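Local coordinates for protein NADH-rubredoxin oxidoreductase (Clostridium acetobutylicum, PDB 3KLJ) that catalyses the NADH-dependent reduction of rubredoxin through one bound FAD, relaying electrons towards enzymes that scavenge dioxygen in this obligate anaerobe, at residues 9-15 / 103-109; 147-153 / 170-176; 276-282 / 298-304; 317-323 / 348-352. The contacts are given in a common frame with arbitrary orientation. Where two conformers were deposited one is given. Residue numbers count along the deposited sequence, not the author numbering.

From the N terminus the four contacts follow one another in series, none crossing or enclosing another. Interaction 1 closes a long loop, pairing the first strand of the FAD-binding domain with segment 103-109, which starts 88 residues after the first segment ends. Interaction 2 lies in the NADH-binding domain, where two neighbouring parallel strands are linked in sequence by a single helix; the centres of interactions 1 and 2 are about 43 Å apart, on opposite sides of the chain's centre. Interaction 3 returns to the FAD, which interaction 1 also touches, and lays the connection to the C-terminal domain along helix 277-291. Interaction 4, about 7 Å from interaction 3 between nearest atoms, ties a turn to the C-terminal antiparallel sheet.

Interaction 1: 9-15 / 103-109. With FAD (flavin-adenine dinucleotide), chain B.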
# COMPACT_ATOMS: atom_id res chain seq x y z
N SER A 9 8.10 29.40 10.96
CA SER A 9 6.83 29.04 11.58
C SER A 9 5.68 29.19 10.59
O SER A 9 5.63 30.16 9.82
CB SER A 9 6.56 29.90 12.82
OG SER A 9 6.05 31.17 12.47
N THR A 10 4.75 28.23 10.59
CA THR A 10 3.60 28.23 9.69
C THR A 10 2.32 27.89 10.44
O THR A 10 2.37 27.49 11.60
CB THR A 10 3.76 27.21 8.53
OG1 THR A 10 4.15 25.93 9.04
CG2 THR A 10 4.81 27.68 7.56
N LYS A 11 1.17 28.07 9.78
CA LYS A 11 -0.12 27.68 10.34
C LYS A 11 -0.25 26.15 10.27
O LYS A 11 -0.34 25.48 11.31
CB LYS A 11 -1.28 28.35 9.58
CG LYS A 11 -1.73 29.73 10.09
CD LYS A 11 -0.71 30.82 9.81
CE LYS A 11 -1.40 32.15 9.51
NZ LYS A 11 -2.40 32.52 10.55
N ILE A 12 -0.25 25.62 9.05
CA ILE A 12 -0.38 24.18 8.82
C ILE A 12 0.95 23.59 8.37
O ILE A 12 1.49 23.94 7.31
CB ILE A 12 -1.47 23.85 7.77
CG1 ILE A 12 -2.79 24.55 8.15
CG2 ILE A 12 -1.62 22.34 7.61
CD1 ILE A 12 -3.97 24.02 7.42
N LEU A 13 1.47 22.70 9.21
CA LEU A 13 2.67 21.94 8.91
C LEU A 13 2.26 20.54 8.49
O LEU A 13 1.56 19.84 9.22
CB LEU A 13 3.57 21.82 10.13
CG LEU A 13 5.08 22.00 9.94
CD1 LEU A 13 5.89 21.13 10.90
CD2 LEU A 13 5.53 21.81 8.49
N ILE A 14 2.71 20.14 7.30
CA ILE A 14 2.45 18.81 6.78
C ILE A 14 3.75 18.01 6.74
O ILE A 14 4.69 18.34 6.01
CB ILE A 14 1.77 18.88 5.39
CG1 ILE A 14 0.39 19.52 5.52
CG2 ILE A 14 1.65 17.49 4.76
CD1 ILE A 14 -0.26 19.83 4.19
N LEU A 15 3.78 16.95 7.54
CA LEU A 15 4.94 16.09 7.68
C LEU A 15 4.85 14.90 6.73
O LEU A 15 4.15 13.91 7.01
CB LEU A 15 5.07 15.65 9.15
CG LEU A 15 6.43 15.25 9.71
CD1 LEU A 15 6.40 15.19 11.26
CD2 LEU A 15 6.90 13.91 9.11
N ILE A 103 10.85 23.90 13.19
CA ILE A 103 9.70 24.59 12.60
C ILE A 103 8.52 24.62 13.56
O ILE A 103 8.09 23.58 14.06
CB ILE A 103 9.29 23.97 11.23
CG1 ILE A 103 10.31 24.36 10.14
CG2 ILE A 103 7.89 24.43 10.81
CD1 ILE A 103 10.36 23.40 8.98
N LYS A 104 8.00 25.82 13.81
CA LYS A 104 6.81 26.00 14.63
C LYS A 104 5.54 25.88 13.79
O LYS A 104 5.49 26.38 12.66
CB LYS A 104 6.85 27.35 15.38
CG LYS A 104 5.72 27.53 16.41
CD LYS A 104 6.17 28.29 17.65
CE LYS A 104 6.37 29.78 17.40
NZ LYS A 104 6.72 30.53 18.64
N TYR A 105 4.53 25.22 14.34
CA TYR A 105 3.25 25.05 13.67
C TYR A 105 2.11 25.48 14.58
O TYR A 105 2.29 25.56 15.79
CB TYR A 105 3.06 23.58 13.26
CG TYR A 105 2.98 22.60 14.42
CD1 TYR A 105 1.78 22.40 15.11
CD2 TYR A 105 4.11 21.88 14.83
CE1 TYR A 105 1.70 21.51 16.17
CE2 TYR A 105 4.04 20.98 15.89
CZ TYR A 105 2.83 20.80 16.55
OH TYR A 105 2.72 19.92 17.61
N GLU A 106 0.94 25.73 14.00
CA GLU A 106 -0.30 25.86 14.77
C GLU A 106 -1.02 24.51 14.72
O GLU A 106 -1.56 24.03 15.73
CB GLU A 106 -1.19 26.98 14.23
CG GLU A 106 -0.50 28.34 14.12
CD GLU A 106 -1.47 29.48 13.77
OE1 GLU A 106 -2.69 29.22 13.70
OE2 GLU A 106 -1.01 30.63 13.58
N LYS A 107 -1.05 23.90 13.54
CA LYS A 107 -1.53 22.53 13.36
C LYS A 107 -0.54 21.67 12.60
O LYS A 107 0.11 22.13 11.65
CB LYS A 107 -2.88 22.53 12.64
CG LYS A 107 -4.05 22.48 13.59
CD LYS A 107 -4.78 23.78 13.66
CE LYS A 107 -6.00 23.60 14.55
NZ LYS A 107 -6.79 24.85 14.62
N LEU A 108 -0.41 20.42 13.04
CA LEU A 108 0.51 19.46 12.44
C LEU A 108 -0.26 18.30 11.84
O LEU A 108 -1.08 17.66 12.52
CB LEU A 108 1.52 18.95 13.49
CG LEU A 108 2.57 17.92 13.03
CD1 LEU A 108 3.53 18.52 12.00
CD2 LEU A 108 3.36 17.34 14.20
N ILE A 109 -0.01 18.02 10.56
CA ILE A 109 -0.61 16.85 9.92
C ILE A 109 0.50 15.86 9.59
O ILE A 109 1.39 16.17 8.79
CB ILE A 109 -1.36 17.25 8.64
CG1 ILE A 109 -2.49 18.24 8.97
CG2 ILE A 109 -1.88 16.02 7.90
CD1 ILE A 109 -3.19 18.81 7.74
PA FAD B . 3.68 7.85 1.08
O1A FAD B . 4.67 6.83 1.57
O2A FAD B . 3.29 7.64 -0.36
O5B FAD B . 4.27 9.32 1.28
C5B FAD B . 4.85 9.70 2.52
C4B FAD B . 6.02 10.66 2.25
O4B FAD B . 6.52 11.15 3.49
C3B FAD B . 7.17 9.94 1.56
O3B FAD B . 7.56 10.69 0.42
C2B FAD B . 8.28 9.89 2.59
O2B FAD B . 9.56 10.05 2.02
C1B FAD B . 7.94 11.06 3.50
N9A FAD B . 8.46 10.92 4.87
C8A FAD B . 8.59 9.78 5.60
N7A FAD B . 9.10 10.09 6.81
C5A FAD B . 9.30 11.43 6.87
C6A FAD B . 9.80 12.26 7.87
N6A FAD B . 10.45 11.74 8.91
N1A FAD B . 9.89 13.62 7.62
C2A FAD B . 9.49 14.15 6.40
N3A FAD B . 9.00 13.31 5.42
C4A FAD B . 8.90 11.97 5.65
N1 FAD B . -1.96 1.33 -3.27
C2 FAD B . -3.15 0.98 -3.85
O2 FAD B . -4.20 1.32 -3.32
N3 FAD B . -3.19 0.27 -5.04
C4 FAD B . -2.01 -0.10 -5.64
O4 FAD B . -2.08 -0.75 -6.69
C4X FAD B . -0.78 0.23 -5.06
N5 FAD B . 0.42 -0.12 -5.65
C5X FAD B . 1.62 0.22 -5.07
C6 FAD B . 2.83 -0.16 -5.68
C7 FAD B . 4.05 0.21 -5.08
C7M FAD B . 5.34 -0.19 -5.72
C8 FAD B . 4.05 0.93 -3.88
C8M FAD B . 5.35 1.32 -3.21
C9 FAD B . 2.85 1.28 -3.29
C9A FAD B . 1.63 0.94 -3.88
N10 FAD B . 0.43 1.31 -3.28
C10 FAD B . -0.77 0.96 -3.87
C1' FAD B . 0.44 2.06 -1.99
C2' FAD B . 0.24 3.55 -2.17
O2' FAD B . 1.36 4.06 -2.88
C3' FAD B . 0.16 4.16 -0.79
O3' FAD B . -1.02 3.72 -0.15
C4' FAD B . 0.15 5.68 -0.81
O4' FAD B . 1.31 6.18 -1.49
C5' FAD B . 0.19 6.18 0.63
O5' FAD B . 0.38 7.57 0.58
P FAD B . 0.95 8.33 1.86
O1P FAD B . 0.99 9.82 1.56
O2P FAD B . 0.17 7.97 3.10
O3P FAD B . 2.43 7.73 2.09
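Two neighbouring strands of the parallel sheet in the FAD-binding domain meet here, and the first leads to the adenine end of the cofactor. Strands 12-15 and 107-109 run parallel at 21°, their axes 4.8 Å apart. The ladder alternates between them: Lys107 N to Lys11 O (2.8 Å), Leu13 N to Lys107 O (2.9 Å), Ile109 N to Leu13 O (2.8 Å) and Leu15 N to Ile109 O (2.8 Å). Ahead of it, Thr10 N donates to Lys104 O (2.9 Å). Side chains alternate too. Leu13 shares a face with Leu108, Leu13 CD1 lying 3.7 Å from Leu108 CD1. Leu13 also packs CG on Ile103 CG2 (3.8 Å) and CB on Tyr105 CB (3.6 Å). The other face carries Ile12 and Ile14, with Ile12 CG2 3.9 Å from Ile109 CD1; helix 19-28 covers it, so branched aliphatic residues suit both strand and core. At the solvent end, flexible charged chains fit: Lys11 NZ and Glu106 OE2 form a long salt bridge of 3.8 Å. Leu15 CD2 comes within 3.4 Å of FAD N1A, an apolar neighbour for the adenine. A first strand delivering the chain to a glycine-rich turn and helix at the dinucleotide is the hallmark of the Rossmann-type fold.

Interaction 2: 147-153 / 170-176; sequences GKAFIIG and TPASIGI
Five backbone hydrogen bonds join strands 149-152 and 172-175, the two parallel strands of a beta-alpha-beta unit in the Rossmann-like NADH-binding domain. They alternate in direction: Ala149 N to Pro171 O (3.1 Å), Ser173 N to Ala149 O (3.3 Å), Ile151 N to Ser173 O (3.0 Å), Gly175 N to Ile151 O (2.8 Å) and Gly153 N to Gly175 O (3.1 Å). The register pairs Ala149 with Ala172, Phe150 with Ser173, Ile151 with Ile174 and Ile152 with Gly175. The extended strands cross at -26°, their axes 4.6 Å apart. Gly147, just after a helix, has phi/psi 98/-11; Gly153 has 130/136, in a glycine-rich turn consistent with a GxGxxG motif. Both conformations favour glycine, since a CB would jam against the preceding carbonyl. On the face covered by helix 156-168, Ala149 CB lies 4.1 Å from Ala172 CB, and Ile151 (chi1 m, chi2 104°) places CD1 4.1 Å from Ala172 CB and CB 4.2 Å from Ile174 CG1. Small alanines leave room for the crossover helix. On the other face Phe150, chi1 t and chi2 57°, swings its ring over the second strand. Gly175 makes that possible: an ideal CB there would sit 2.4 Å from Phe150 CZ, whereas the deposited ring has Phe150 CE1 3.6 Å from Gly175 N.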
# COMPACT_ATOMS: atom_id res chain seq x y z
N GLY A 147 21.35 -8.65 -15.41
CA GLY A 147 20.74 -9.35 -16.54
C GLY A 147 19.46 -10.10 -16.21
O GLY A 147 18.77 -10.58 -17.12
N LYS A 148 19.15 -10.23 -14.92
CA LYS A 148 17.90 -10.85 -14.44
C LYS A 148 17.57 -10.47 -12.99
O LYS A 148 18.45 -10.04 -12.24
CB LYS A 148 17.91 -12.39 -14.62
CG LYS A 148 19.04 -13.12 -13.90
CD LYS A 148 19.44 -14.40 -14.62
CE LYS A 148 18.49 -15.55 -14.31
NZ LYS A 148 18.80 -16.77 -15.12
N ALA A 149 16.31 -10.60 -12.60
CA ALA A 149 15.88 -10.26 -11.25
C ALA A 149 15.32 -11.46 -10.48
O ALA A 149 14.75 -12.38 -11.08
CB ALA A 149 14.85 -9.13 -11.28
N PHE A 150 15.49 -11.46 -9.17
CA PHE A 150 14.88 -12.46 -8.30
C PHE A 150 14.10 -11.72 -7.21
O PHE A 150 14.70 -11.03 -6.38
CB PHE A 150 15.94 -13.40 -7.71
CG PHE A 150 15.37 -14.55 -6.91
CD1 PHE A 150 14.47 -15.45 -7.49
CD2 PHE A 150 15.77 -14.75 -5.59
CE1 PHE A 150 13.95 -16.51 -6.75
CE2 PHE A 150 15.26 -15.81 -4.85
CZ PHE A 150 14.35 -16.69 -5.43
N ILE A 151 12.78 -11.86 -7.25
CA ILE A 151 11.91 -11.17 -6.30
C ILE A 151 11.50 -12.11 -5.17
O ILE A 151 10.87 -13.14 -5.39
CB ILE A 151 10.65 -10.55 -6.99
CG1 ILE A 151 11.08 -9.45 -7.97
CG2 ILE A 151 9.69 -9.94 -5.97
CD1 ILE A 151 11.03 -9.85 -9.41
N ILE A 152 11.88 -11.75 -3.95
CA ILE A 152 11.53 -12.51 -2.75
C ILE A 152 10.30 -11.88 -2.09
O ILE A 152 10.30 -10.69 -1.76
CB ILE A 152 12.72 -12.58 -1.76
CG1 ILE A 152 13.83 -13.48 -2.33
CG2 ILE A 152 12.26 -13.06 -0.38
CD1 ILE A 152 15.09 -13.54 -1.51
N GLY A 153 9.26 -12.69 -1.89
CA GLY A 153 8.01 -12.20 -1.28
C GLY A 153 6.81 -12.60 -2.10
O GLY A 153 6.81 -12.48 -3.33
N THR A 170 13.77 -7.62 -19.24
CA THR A 170 14.63 -8.42 -18.37
C THR A 170 13.87 -9.59 -17.73
O THR A 170 12.80 -9.39 -17.14
CB THR A 170 15.27 -7.53 -17.28
OG1 THR A 170 16.21 -6.63 -17.90
CG2 THR A 170 16.01 -8.36 -16.24
N PRO A 171 14.41 -10.83 -17.85
CA PRO A 171 13.79 -11.99 -17.20
C PRO A 171 13.72 -11.83 -15.68
O PRO A 171 14.57 -11.16 -15.08
CB PRO A 171 14.74 -13.14 -17.56
CG PRO A 171 15.48 -12.68 -18.78
CD PRO A 171 15.61 -11.20 -18.63
N ALA A 172 12.72 -12.44 -15.06
CA ALA A 172 12.51 -12.34 -13.62
C ALA A 172 11.69 -13.53 -13.12
O ALA A 172 10.80 -14.02 -13.82
CB ALA A 172 11.81 -11.04 -13.27
N SER A 173 12.00 -13.99 -11.92
CA SER A 173 11.22 -15.02 -11.25
C SER A 173 11.05 -14.67 -9.77
O SER A 173 11.73 -13.77 -9.25
CB SER A 173 11.84 -16.42 -11.46
OG SER A 173 13.09 -16.55 -10.81
N ILE A 174 10.12 -15.35 -9.11
CA ILE A 174 9.79 -15.05 -7.73
C ILE A 174 10.14 -16.24 -6.83
O ILE A 174 9.99 -17.39 -7.24
CB ILE A 174 8.29 -14.70 -7.58
CG1 ILE A 174 7.95 -13.47 -8.43
CG2 ILE A 174 7.89 -14.47 -6.12
CD1 ILE A 174 6.44 -13.31 -8.73
N GLY A 175 10.60 -15.94 -5.62
CA GLY A 175 10.81 -16.96 -4.60
C GLY A 175 9.96 -16.66 -3.38
O GLY A 175 9.96 -15.53 -2.88
N ILE A 176 9.21 -17.66 -2.92
CA ILE A 176 8.36 -17.53 -1.73
C ILE A 176 8.67 -18.69 -0.77
O ILE A 176 9.15 -19.73 -1.21
CB ILE A 176 6.83 -17.50 -2.09
CG1 ILE A 176 6.34 -18.83 -2.67
CG2 ILE A 176 6.51 -16.36 -3.04
CD1 ILE A 176 4.84 -18.89 -2.94

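Interaction 3: 276-282 / 298-304; sequences LINIANK and YSEIIPS. With FAD (flavin-adenine dinucleotide), chain B.
Segment 276-282 begins a helix: Leu276, extended at phi/psi -118/150, holds the N-cap position, and helical turns follow with Ala280 N bonded to Leu276 O at 3.2 Å and Asn281 N to Ile277 O at 2.9 Å. Segment 298-304 is an irregular, largely extended loop running back along the helix, with CA pairs Lys282-Tyr298 (7.4 Å), Ile279-Ile301 (7.5 Å) and Leu276-Ser304 (8.3 Å). Aliphatic side chains fill this separation. Leu276 (chi1 m, chi2 t) brings CD1 to 3.3 Å from Ile302 CG2, and Ile279 (m, t) puts CG1 3.7 Å from Tyr298 OH. Ile301 CD1 rests 3.8 Å from Lys282 CB. Tyr298 (chi1 t, chi2 -105°) presents its ring edge to the lysine chain, CD2 4.0 Å from Lys282 CD, while Lys282 NZ bridges to Glu285. On the helix's cofactor side, small Ala280 brings CB within 3.6 Å of FAD O5', and the first-turn amide Ile277 N, with no preceding helical turn to bond to, donates to FAD O2 (2.9 Å), a helix N terminus at the flavin pyrimidine, characteristic of glutathione-reductase-fold flavoproteins.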
# COMPACT_ATOMS: atom_id res chain seq x y z
N LEU A 276 -3.59 1.76 1.26
CA LEU A 276 -4.11 1.92 -0.09
C LEU A 276 -4.21 3.40 -0.43
O LEU A 276 -4.43 4.22 0.45
CB LEU A 276 -5.49 1.25 -0.21
CG LEU A 276 -5.53 -0.27 0.01
CD1 LEU A 276 -6.98 -0.80 0.11
CD2 LEU A 276 -4.78 -0.97 -1.09
N ILE A 277 -4.05 3.72 -1.72
CA ILE A 277 -3.99 5.12 -2.15
C ILE A 277 -5.32 5.89 -2.03
O ILE A 277 -5.30 7.07 -1.67
CB ILE A 277 -3.28 5.33 -3.53
CG1 ILE A 277 -2.89 6.81 -3.70
CG2 ILE A 277 -4.13 4.82 -4.68
CD1 ILE A 277 -1.71 7.07 -4.56
N ASN A 278 -6.46 5.25 -2.29
CA ASN A 278 -7.73 5.96 -2.14
C ASN A 278 -7.96 6.39 -0.68
O ASN A 278 -8.54 7.44 -0.42
CB ASN A 278 -8.92 5.20 -2.74
CG ASN A 278 -9.14 3.84 -2.11
OD1 ASN A 278 -8.34 3.36 -1.30
ND2 ASN A 278 -10.25 3.19 -2.47
N ILE A 279 -7.48 5.58 0.27
CA ILE A 279 -7.51 5.91 1.70
C ILE A 279 -6.60 7.10 2.02
O ILE A 279 -6.97 7.98 2.79
CB ILE A 279 -7.15 4.68 2.57
CG1 ILE A 279 -8.20 3.60 2.37
CG2 ILE A 279 -7.01 5.06 4.06
CD1 ILE A 279 -7.92 2.27 3.06
N ALA A 280 -5.41 7.12 1.42
CA ALA A 280 -4.46 8.22 1.58
C ALA A 280 -5.07 9.54 1.12
O ALA A 280 -5.02 10.55 1.84
CB ALA A 280 -3.17 7.93 0.82
N ASN A 281 -5.64 9.53 -0.08
CA ASN A 281 -6.29 10.70 -0.64
C ASN A 281 -7.42 11.20 0.26
O ASN A 281 -7.50 12.40 0.57
CB ASN A 281 -6.84 10.38 -2.03
CG ASN A 281 -5.74 10.13 -3.04
OD1 ASN A 281 -5.90 9.31 -3.95
ND2 ASN A 281 -4.62 10.82 -2.89
N LYS A 282 -8.29 10.29 0.69
CA LYS A 282 -9.49 10.68 1.43
C LYS A 282 -9.18 11.04 2.89
O LYS A 282 -9.75 11.99 3.43
CB LYS A 282 -10.53 9.56 1.36
CG LYS A 282 -11.89 9.99 0.82
CD LYS A 282 -12.89 10.28 1.96
CE LYS A 282 -13.33 11.74 2.01
NZ LYS A 282 -12.20 12.68 2.24
N TYR A 298 -14.18 11.20 8.20
CA TYR A 298 -13.83 10.10 7.34
C TYR A 298 -14.67 8.89 7.70
O TYR A 298 -14.80 8.54 8.88
CB TYR A 298 -12.34 9.76 7.50
CG TYR A 298 -11.91 8.52 6.74
CD1 TYR A 298 -11.66 7.32 7.41
CD2 TYR A 298 -11.76 8.55 5.36
CE1 TYR A 298 -11.26 6.18 6.72
CE2 TYR A 298 -11.37 7.41 4.65
CZ TYR A 298 -11.12 6.24 5.35
OH TYR A 298 -10.73 5.12 4.66
N SER A 299 -15.24 8.23 6.69
CA SER A 299 -15.82 6.92 6.93
C SER A 299 -15.08 5.88 6.09
O SER A 299 -14.66 6.17 4.97
CB SER A 299 -17.33 6.89 6.68
OG SER A 299 -17.60 6.98 5.30
N GLU A 300 -14.93 4.69 6.64
CA GLU A 300 -14.24 3.59 5.98
C GLU A 300 -14.85 3.33 4.61
O GLU A 300 -16.05 3.15 4.49
CB GLU A 300 -14.32 2.34 6.85
CG GLU A 300 -13.43 1.21 6.40
CD GLU A 300 -13.65 -0.06 7.19
OE1 GLU A 300 -14.32 -0.01 8.25
OE2 GLU A 300 -13.14 -1.11 6.76
N ILE A 301 -14.02 3.33 3.57
CA ILE A 301 -14.50 3.25 2.20
C ILE A 301 -14.46 1.83 1.65
O ILE A 301 -15.32 1.43 0.85
CB ILE A 301 -13.59 4.09 1.23
CG1 ILE A 301 -13.24 5.47 1.81
CG2 ILE A 301 -14.22 4.20 -0.18
CD1 ILE A 301 -11.97 6.07 1.20
N ILE A 302 -13.50 1.05 2.14
CA ILE A 302 -12.58 0.35 1.25
C ILE A 302 -12.93 -0.96 0.55
O ILE A 302 -12.97 -2.02 1.19
CB ILE A 302 -11.18 0.21 1.91
CG1 ILE A 302 -10.98 1.36 2.89
CG2 ILE A 302 -10.10 0.18 0.83
CD1 ILE A 302 -10.97 2.75 2.23
N PRO A 303 -13.15 -0.88 -0.78
CA PRO A 303 -12.93 -2.00 -1.69
C PRO A 303 -11.54 -1.86 -2.32
O PRO A 303 -10.91 -0.79 -2.24
CB PRO A 303 -14.02 -1.80 -2.75
CG PRO A 303 -14.46 -0.35 -2.64
CD PRO A 303 -13.73 0.28 -1.49
N SER A 304 -11.09 -2.91 -2.99
CA SER A 304 -9.84 -2.87 -3.76
C SER A 304 -9.81 -4.03 -4.76
O SER A 304 -9.62 -5.18 -4.36
CB SER A 304 -8.59 -2.86 -2.86
OG SER A 304 -8.40 -4.10 -2.21
PA FAD B . 3.68 7.85 1.08
O1A FAD B . 4.67 6.83 1.57
O2A FAD B . 3.29 7.64 -0.36
O5B FAD B . 4.27 9.32 1.28
C5B FAD B . 4.85 9.70 2.52
C4B FAD B . 6.02 10.66 2.25
O4B FAD B . 6.52 11.15 3.49
C3B FAD B . 7.17 9.94 1.56
O3B FAD B . 7.56 10.69 0.42
C2B FAD B . 8.28 9.89 2.59
O2B FAD B . 9.56 10.05 2.02
C1B FAD B . 7.94 11.06 3.50
N9A FAD B . 8.46 10.92 4.87
C8A FAD B . 8.59 9.78 5.60
N7A FAD B . 9.10 10.09 6.81
C5A FAD B . 9.30 11.43 6.87
C6A FAD B . 9.80 12.26 7.87
N6A FAD B . 10.45 11.74 8.91
N1A FAD B . 9.89 13.62 7.62
C2A FAD B . 9.49 14.15 6.40
N3A FAD B . 9.00 13.31 5.42
C4A FAD B . 8.90 11.97 5.65
N1 FAD B . -1.96 1.33 -3.27
C2 FAD B . -3.15 0.98 -3.85
O2 FAD B . -4.20 1.32 -3.32
N3 FAD B . -3.19 0.27 -5.04
C4 FAD B . -2.01 -0.10 -5.64
O4 FAD B . -2.08 -0.75 -6.69
C4X FAD B . -0.78 0.23 -5.06
N5 FAD B . 0.42 -0.12 -5.65
C5X FAD B . 1.62 0.22 -5.07
C6 FAD B . 2.83 -0.16 -5.68
C7 FAD B . 4.05 0.21 -5.08
C7M FAD B . 5.34 -0.19 -5.72
C8 FAD B . 4.05 0.93 -3.88
C8M FAD B . 5.35 1.32 -3.21
C9 FAD B . 2.85 1.28 -3.29
C9A FAD B . 1.63 0.94 -3.88
N10 FAD B . 0.43 1.31 -3.28
C10 FAD B . -0.77 0.96 -3.87
C1' FAD B . 0.44 2.06 -1.99
C2' FAD B . 0.24 3.55 -2.17
O2' FAD B . 1.36 4.06 -2.88
C3' FAD B . 0.16 4.16 -0.79
O3' FAD B . -1.02 3.72 -0.15
C4' FAD B . 0.15 5.68 -0.81
O4' FAD B . 1.31 6.18 -1.49
C5' FAD B . 0.19 6.18 0.63
O5' FAD B . 0.38 7.57 0.58
P FAD B . 0.95 8.33 1.86
O1P FAD B . 0.99 9.82 1.56
O2P FAD B . 0.17 7.97 3.10
O3P FAD B . 2.43 7.73 2.09

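Interaction 4: 317-323 / 348-352; sequences CGDIENN and DAAAV
Side chains of loop 317-323 pack over residues 348-351 of strand 346-353. Ala349 to Val352 are extended, while Asp348, at phi/psi -94/-33, departs from that form. Ile320, with chi1 and chi2 both m, reaches across so that its CD1 lies 3.8 Å from Ala349 CB, 3.6 Å from Ala350 N and 4.3 Å from Ala351 CB; the run of alanines keeps the strand slim enough for this. Asn323 (chi1 t, chi2 -71°) turns its amide inward: ND2 donates to Asp348 OD2 (2.8 Å) and to Asp319 O (2.8 Å), so two protons of one group join strand and loop. Asp348 is chi1 t, chi2 61°, and its OD2 also bridges to Lys343. Asp319, chi1 t, centres an inverse gamma turn, its OD1 weakly accepting Asn322 N at 3.5 Å; a type I turn spans Ile320 to Asn323. Cys317 (chi1 t) shares the face of Ala350, towards helix 356-367. Their backbones form an antiparallel hydrogen-bonded pair, CA atoms 5.3 Å apart, with Cys317 N to Ala350 O at 2.7 Å and Ala350 N to Cys317 O at 3.0 Å. Gly318 follows at phi/psi 78/177, where a CB would come 2.5 Å from Asp348 O, so glycine suits it. Against Met341 of strand 337-343 the chain sets two residues, Asp348 and Ala349, a classic beta bulge in the antiparallel sheet of the rubredoxin reductase C-terminal domain.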
# COMPACT_ATOMS: atom_id res chain seq x y z
N CYS A 317 -12.14 -10.78 -0.12
CA CYS A 317 -12.93 -10.11 0.91
C CYS A 317 -13.00 -10.91 2.20
O CYS A 317 -13.28 -12.10 2.20
CB CYS A 317 -14.35 -9.85 0.40
SG CYS A 317 -15.37 -8.88 1.54
N GLY A 318 -12.75 -10.21 3.31
CA GLY A 318 -12.82 -10.81 4.63
C GLY A 318 -11.60 -11.65 4.94
O GLY A 318 -10.72 -11.80 4.10
N ASP A 319 -11.57 -12.19 6.16
CA ASP A 319 -10.44 -12.98 6.65
C ASP A 319 -10.36 -14.36 5.99
O ASP A 319 -10.89 -15.34 6.51
CB ASP A 319 -10.53 -13.11 8.18
CG ASP A 319 -9.42 -13.97 8.77
OD1 ASP A 319 -8.25 -13.84 8.35
OD2 ASP A 319 -9.72 -14.78 9.68
N ILE A 320 -9.70 -14.41 4.83
CA ILE A 320 -9.48 -15.66 4.10
C ILE A 320 -8.42 -16.53 4.79
O ILE A 320 -8.60 -17.75 4.94
CB ILE A 320 -9.06 -15.42 2.62
CG1 ILE A 320 -10.16 -14.70 1.83
CG2 ILE A 320 -8.70 -16.73 1.93
CD1 ILE A 320 -11.30 -15.60 1.34
N GLU A 321 -7.32 -15.92 5.22
CA GLU A 321 -6.15 -16.68 5.69
C GLU A 321 -6.42 -17.60 6.89
O GLU A 321 -5.98 -18.76 6.89
CB GLU A 321 -4.97 -15.74 5.98
CG GLU A 321 -3.66 -16.48 6.25
CD GLU A 321 -2.50 -15.55 6.56
OE1 GLU A 321 -1.35 -16.03 6.55
OE2 GLU A 321 -2.73 -14.35 6.83
N ASN A 322 -7.12 -17.10 7.90
CA ASN A 322 -7.36 -17.87 9.12
C ASN A 322 -8.83 -18.21 9.35
O ASN A 322 -9.25 -18.48 10.47
CB ASN A 322 -6.79 -17.14 10.34
CG ASN A 322 -5.31 -16.83 10.21
OD1 ASN A 322 -4.87 -15.73 10.53
ND2 ASN A 322 -4.53 -17.81 9.74
N ASN A 323 -9.62 -18.19 8.27
CA ASN A 323 -11.05 -18.43 8.40
C ASN A 323 -11.37 -19.83 8.92
O ASN A 323 -10.79 -20.82 8.46
CB ASN A 323 -11.77 -18.18 7.07
CG ASN A 323 -13.20 -17.73 7.27
OD1 ASN A 323 -14.07 -18.50 7.68
ND2 ASN A 323 -13.46 -16.45 6.99
N ASP A 348 -18.95 -15.00 5.06
CA ASP A 348 -17.96 -14.34 5.91
C ASP A 348 -16.73 -13.91 5.13
O ASP A 348 -16.10 -12.90 5.45
CB ASP A 348 -17.54 -15.27 7.06
CG ASP A 348 -16.62 -14.59 8.07
OD1 ASP A 348 -17.05 -13.61 8.69
OD2 ASP A 348 -15.48 -15.05 8.25
N ALA A 349 -16.37 -14.70 4.12
CA ALA A 349 -15.19 -14.42 3.31
C ALA A 349 -15.31 -15.05 1.94
O ALA A 349 -15.93 -16.10 1.78
CB ALA A 349 -13.93 -14.91 4.01
N ALA A 350 -14.71 -14.39 0.96
CA ALA A 350 -14.74 -14.87 -0.42
C ALA A 350 -13.60 -14.28 -1.22
O ALA A 350 -13.18 -13.14 -0.96
CB ALA A 350 -16.06 -14.53 -1.07
N ALA A 351 -13.13 -15.04 -2.20
CA ALA A 351 -12.20 -14.52 -3.18
C ALA A 351 -12.55 -15.06 -4.56
O ALA A 351 -13.00 -16.20 -4.70
CB ALA A 351 -10.74 -14.87 -2.81
N VAL A 352 -12.35 -14.24 -5.57
CA VAL A 352 -12.60 -14.65 -6.95
C VAL A 352 -11.44 -14.18 -7.79
O VAL A 352 -11.02 -13.01 -7.71
CB VAL A 352 -13.92 -14.07 -7.53
CG1 VAL A 352 -14.16 -14.55 -8.96
CG2 VAL A 352 -15.11 -14.45 -6.68